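Long-range contact in N-acetylmuramoyl-l-alanine amidase (Bartonella henselae, PDB 3NE8), which probably hydrolyses the amide bond between N-acetylmuramic acid and L-alanine in peptidoglycan, as a zinc-dependent enzyme of cell-wall remodelling during division: residues G93-D101 with H145-V156. Numbering follows the deposited sequence.
Sequences GATVYTISD and HAFSINFANNVV
T98 and V96 reach from strand 94-99 onto residues 145-156 of helix 135-161, which run nearly antiparallel to the strand (174°), their axes approaching to 8.7 Å, a worked example of how alternate strand residues pack a helix against a sheet. Followed outward from CB, the T98 side chain divides its work at the branch. The methyl CG2 of T98 turns to the helix backbone, 3.8 Å from O of S148, and also touches CB of A152. With chi1 at 48°, OG1 of T98 sits between the backbone N and carbonyl carbon; it bonds to H171 of strand 170-174 and to a water at 2.7 Å. That water also donates to O of I99 and meets NE2 of H145 at the edge of the imidazole, in its plane. NE2 of H145 makes a weak, bent direct bond to O of I99 as well (3.1 Å, 129°), while ND1 pairs with M231 of the second subunit. V96 spreads its two methyls: CG1 of V96, anti to the backbone N, rests 3.6 Å from CB of A152, and CG2 of V96 wedges toward V155 and V156, 3.7 Å from CG1 of V155. The small A152 thus receives both strand residues. Apolar packing round V96 and A152, with a water-bridged polar end at T98, I99 and H145, seats helix 135-161 on the mixed sheet of this N-acetylmuramoyl-L-alanine amidase family's alpha/beta fold.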
loop_
_atom_site.group_PDB
_atom_site.type_symbol
_atom_site.label_atom_id
_atom_site.label_comp_id
_atom_site.label_asym_id
_atom_site.label_seq_id
_atom_site.Cartn_x
_atom_site.Cartn_y
_atom_site.Cartn_z
ATOM N N GLY A 93 -14.412 4.637 -19.859
ATOM C CA GLY A 93 -13.454 5.158 -18.905
ATOM C C GLY A 93 -12.393 4.153 -18.507
ATOM O O GLY A 93 -12.597 2.938 -18.567
ATOM N N ALA A 94 -11.241 4.664 -18.099
ATOM C CA ALA A 94 -10.152 3.807 -17.650
ATOM C C ALA A 94 -10.597 2.954 -16.464
ATOM O O ALA A 94 -11.355 3.413 -15.603
ATOM C CB ALA A 94 -8.930 4.642 -17.293
ATOM N N THR A 95 -10.121 1.711 -16.431
ATOM C CA THR A 95 -10.451 0.762 -15.376
ATOM C C THR A 95 -9.208 -0.049 -15.051
ATOM O O THR A 95 -8.403 -0.346 -15.941
ATOM C CB THR A 95 -11.530 -0.256 -15.838
ATOM O OG1 THR A 95 -12.552 0.412 -16.585
ATOM C CG2 THR A 95 -12.173 -0.963 -14.659
ATOM N N VAL A 96 -9.056 -0.427 -13.784
ATOM C CA VAL A 96 -7.991 -1.339 -13.378
ATOM C C VAL A 96 -8.605 -2.570 -12.732
ATOM O O VAL A 96 -9.441 -2.455 -11.817
ATOM C CB VAL A 96 -6.990 -0.694 -12.405
ATOM C CG1 VAL A 96 -5.819 -1.642 -12.158
ATOM C CG2 VAL A 96 -6.494 0.636 -12.936
ATOM N N TYR A 97 -8.201 -3.742 -13.203
ATOM C CA TYR A 97 -8.659 -5.012 -12.660
ATOM C C TYR A 97 -7.530 -5.754 -11.965
ATOM O O TYR A 97 -6.394 -5.785 -12.440
ATOM C CB TYR A 97 -9.225 -5.930 -13.756
ATOM C CG TYR A 97 -10.443 -5.384 -14.452
ATOM C CD1 TYR A 97 -11.718 -5.767 -14.056
ATOM C CD2 TYR A 97 -10.324 -4.488 -15.504
ATOM C CE1 TYR A 97 -12.846 -5.264 -14.697
ATOM C CE2 TYR A 97 -11.435 -3.982 -16.145
ATOM C CZ TYR A 97 -12.698 -4.369 -15.739
ATOM O OH TYR A 97 -13.830 -3.861 -16.359
ATOM N N THR A 98 -7.859 -6.351 -10.824
ATOM C CA THR A 98 -6.987 -7.313 -10.159
ATOM C C THR A 98 -7.666 -8.679 -10.171
ATOM O O THR A 98 -8.851 -8.779 -10.520
ATOM C CB THR A 98 -6.676 -6.885 -8.716
ATOM O OG1 THR A 98 -7.889 -6.510 -8.049
ATOM C CG2 THR A 98 -5.748 -5.693 -8.734
ATOM N N ILE A 99 -6.942 -9.725 -9.790
ATOM C CA ILE A 99 -7.488 -11.071 -9.875
ATOM C C ILE A 99 -8.343 -11.404 -8.654
ATOM O O ILE A 99 -8.085 -10.932 -7.543
ATOM C CB ILE A 99 -6.379 -12.124 -10.044
ATOM C CG1 ILE A 99 -6.971 -13.444 -10.556
ATOM C CG2 ILE A 99 -5.611 -12.318 -8.740
ATOM C CD1 ILE A 99 -5.943 -14.455 -11.014
ATOM N N SER A 100 -9.366 -12.223 -8.869
ATOM C CA SER A 100 -10.218 -12.718 -7.797
ATOM C C SER A 100 -10.994 -13.897 -8.347
ATOM O O SER A 100 -11.332 -13.923 -9.529
ATOM C CB SER A 100 -11.203 -11.643 -7.355
ATOM O OG SER A 100 -12.057 -12.136 -6.333
ATOM N N ASP A 101 -11.297 -14.868 -7.490
ATOM C CA ASP A 101 -12.116 -15.999 -7.907
ATOM C C ASP A 101 -13.545 -15.531 -8.160
ATOM O O ASP A 101 -14.224 -16.018 -9.063
ATOM C CB ASP A 101 -12.103 -17.089 -6.837
ATOM C CG ASP A 101 -10.824 -17.905 -6.846
ATOM O OD1 ASP A 101 -10.094 -17.863 -7.858
ATOM O OD2 ASP A 101 -10.556 -18.599 -5.841
ATOM N N HIS A 145 -0.842 -10.399 -3.859
ATOM C CA HIS A 145 -2.131 -9.763 -4.049
ATOM C C HIS A 145 -2.197 -8.398 -3.358
ATOM O O HIS A 145 -2.758 -7.445 -3.894
ATOM C CB HIS A 145 -3.247 -10.678 -3.560
ATOM C CG HIS A 145 -4.589 -10.282 -4.070
ATOM N ND1 HIS A 145 -5.667 -10.064 -3.245
ATOM C CD2 HIS A 145 -5.021 -10.047 -5.332
ATOM C CE1 HIS A 145 -6.711 -9.718 -3.977
ATOM N NE2 HIS A 145 -6.345 -9.699 -5.246
ATOM N N ALA A 146 -1.626 -8.309 -2.167
ATOM C CA ALA A 146 -1.569 -7.027 -1.468
ATOM C C ALA A 146 -0.883 -5.978 -2.341
ATOM O O ALA A 146 -1.334 -4.841 -2.432
ATOM C CB ALA A 146 -0.855 -7.167 -0.133
ATOM N N PHE A 147 0.196 -6.374 -3.017
ATOM C CA PHE A 147 0.905 -5.460 -3.906
ATOM C C PHE A 147 0.073 -5.102 -5.133
ATOM O O PHE A 147 0.036 -3.946 -5.531
ATOM C CB PHE A 147 2.255 -6.044 -4.330
ATOM C CG PHE A 147 3.295 -6.010 -3.252
ATOM C CD1 PHE A 147 3.531 -4.845 -2.539
ATOM C CD2 PHE A 147 4.052 -7.130 -2.957
ATOM C CE1 PHE A 147 4.500 -4.809 -1.543
ATOM C CE2 PHE A 147 5.029 -7.101 -1.973
ATOM C CZ PHE A 147 5.246 -5.936 -1.258
ATOM N N SER A 148 -0.605 -6.087 -5.724
ATOM C CA SER A 148 -1.455 -5.814 -6.887
ATOM C C SER A 148 -2.524 -4.781 -6.565
ATOM O O SER A 148 -2.781 -3.855 -7.340
ATOM C CB SER A 148 -2.125 -7.096 -7.374
ATOM O OG SER A 148 -1.146 -8.066 -7.719
ATOM N N ILE A 149 -3.170 -4.962 -5.420
ATOM C CA ILE A 149 -4.216 -4.062 -4.928
ATOM C C ILE A 149 -3.658 -2.652 -4.707
ATOM O O ILE A 149 -4.262 -1.646 -5.088
ATOM C CB ILE A 149 -4.823 -4.595 -3.589
ATOM C CG1 ILE A 149 -5.599 -5.906 -3.796
ATOM C CG2 ILE A 149 -5.734 -3.556 -2.948
ATOM C CD1 ILE A 149 -6.807 -5.779 -4.702
ATOM N N ASN A 150 -2.507 -2.595 -4.044
ATOM C CA ASN A 150 -1.862 -1.318 -3.787
ATOM C C ASN A 150 -1.599 -0.575 -5.089
ATOM O O ASN A 150 -1.906 0.611 -5.215
ATOM C CB ASN A 150 -0.555 -1.522 -3.020
ATOM C CG ASN A 150 0.204 -0.234 -2.836
ATOM O OD1 ASN A 150 1.004 0.145 -3.668
ATOM N ND2 ASN A 150 -0.058 0.458 -1.737
ATOM N N PHE A 151 -1.033 -1.269 -6.074
ATOM C CA PHE A 151 -0.755 -0.613 -7.334
ATOM C C PHE A 151 -2.037 -0.162 -8.030
ATOM O O PHE A 151 -2.114 0.957 -8.549
ATOM C CB PHE A 151 0.075 -1.508 -8.251
ATOM C CG PHE A 151 0.439 -0.845 -9.550
ATOM C CD1 PHE A 151 1.251 0.274 -9.555
ATOM C CD2 PHE A 151 -0.079 -1.299 -10.757
ATOM C CE1 PHE A 151 1.581 0.909 -10.747
ATOM C CE2 PHE A 151 0.249 -0.664 -11.952
ATOM C CZ PHE A 151 1.077 0.444 -11.943
ATOM N N ALA A 152 -3.042 -1.035 -8.062
ATOM C CA ALA A 152 -4.314 -0.662 -8.675
ATOM C C ALA A 152 -4.861 0.628 -8.055
ATOM O O ALA A 152 -5.312 1.537 -8.764
ATOM C CB ALA A 152 -5.338 -1.800 -8.549
ATOM N N ASN A 153 -4.835 0.694 -6.723
ATOM C CA ASN A 153 -5.330 1.864 -5.996
ATOM C C ASN A 153 -4.586 3.116 -6.377
ATOM O O ASN A 153 -5.190 4.174 -6.596
ATOM C CB ASN A 153 -5.171 1.672 -4.485
ATOM C CG ASN A 153 -6.273 0.844 -3.884
ATOM O OD1 ASN A 153 -7.319 0.638 -4.501
ATOM N ND2 ASN A 153 -6.050 0.364 -2.661
ATOM N N ASN A 154 -3.269 3.006 -6.455
ATOM C CA ASN A 154 -2.476 4.169 -6.793
ATOM C C ASN A 154 -2.721 4.631 -8.224
ATOM O O ASN A 154 -2.788 5.832 -8.485
ATOM C CB ASN A 154 -0.993 3.923 -6.561
ATOM C CG ASN A 154 -0.239 5.210 -6.297
ATOM O OD1 ASN A 154 -0.731 6.096 -5.591
ATOM N ND2 ASN A 154 0.953 5.323 -6.858
ATOM N N VAL A 155 -2.859 3.682 -9.141
ATOM C CA VAL A 155 -3.116 4.032 -10.530
ATOM C C VAL A 155 -4.405 4.835 -10.650
ATOM O O VAL A 155 -4.432 5.886 -11.287
ATOM C CB VAL A 155 -3.177 2.782 -11.424
ATOM C CG1 VAL A 155 -3.762 3.131 -12.776
ATOM C CG2 VAL A 155 -1.780 2.173 -11.598
ATOM N N VAL A 156 -5.462 4.344 -10.016
ATOM C CA VAL A 156 -6.741 5.039 -10.020
ATOM C C VAL A 156 -6.610 6.440 -9.424
ATOM O O VAL A 156 -7.094 7.409 -10.000
ATOM C CB VAL A 156 -7.801 4.237 -9.245
ATOM C CG1 VAL A 156 -9.010 5.111 -8.927
ATOM C CG2 VAL A 156 -8.195 2.989 -10.025
HETATM O O HOH W 1 -8.728 -8.418 -6.408
#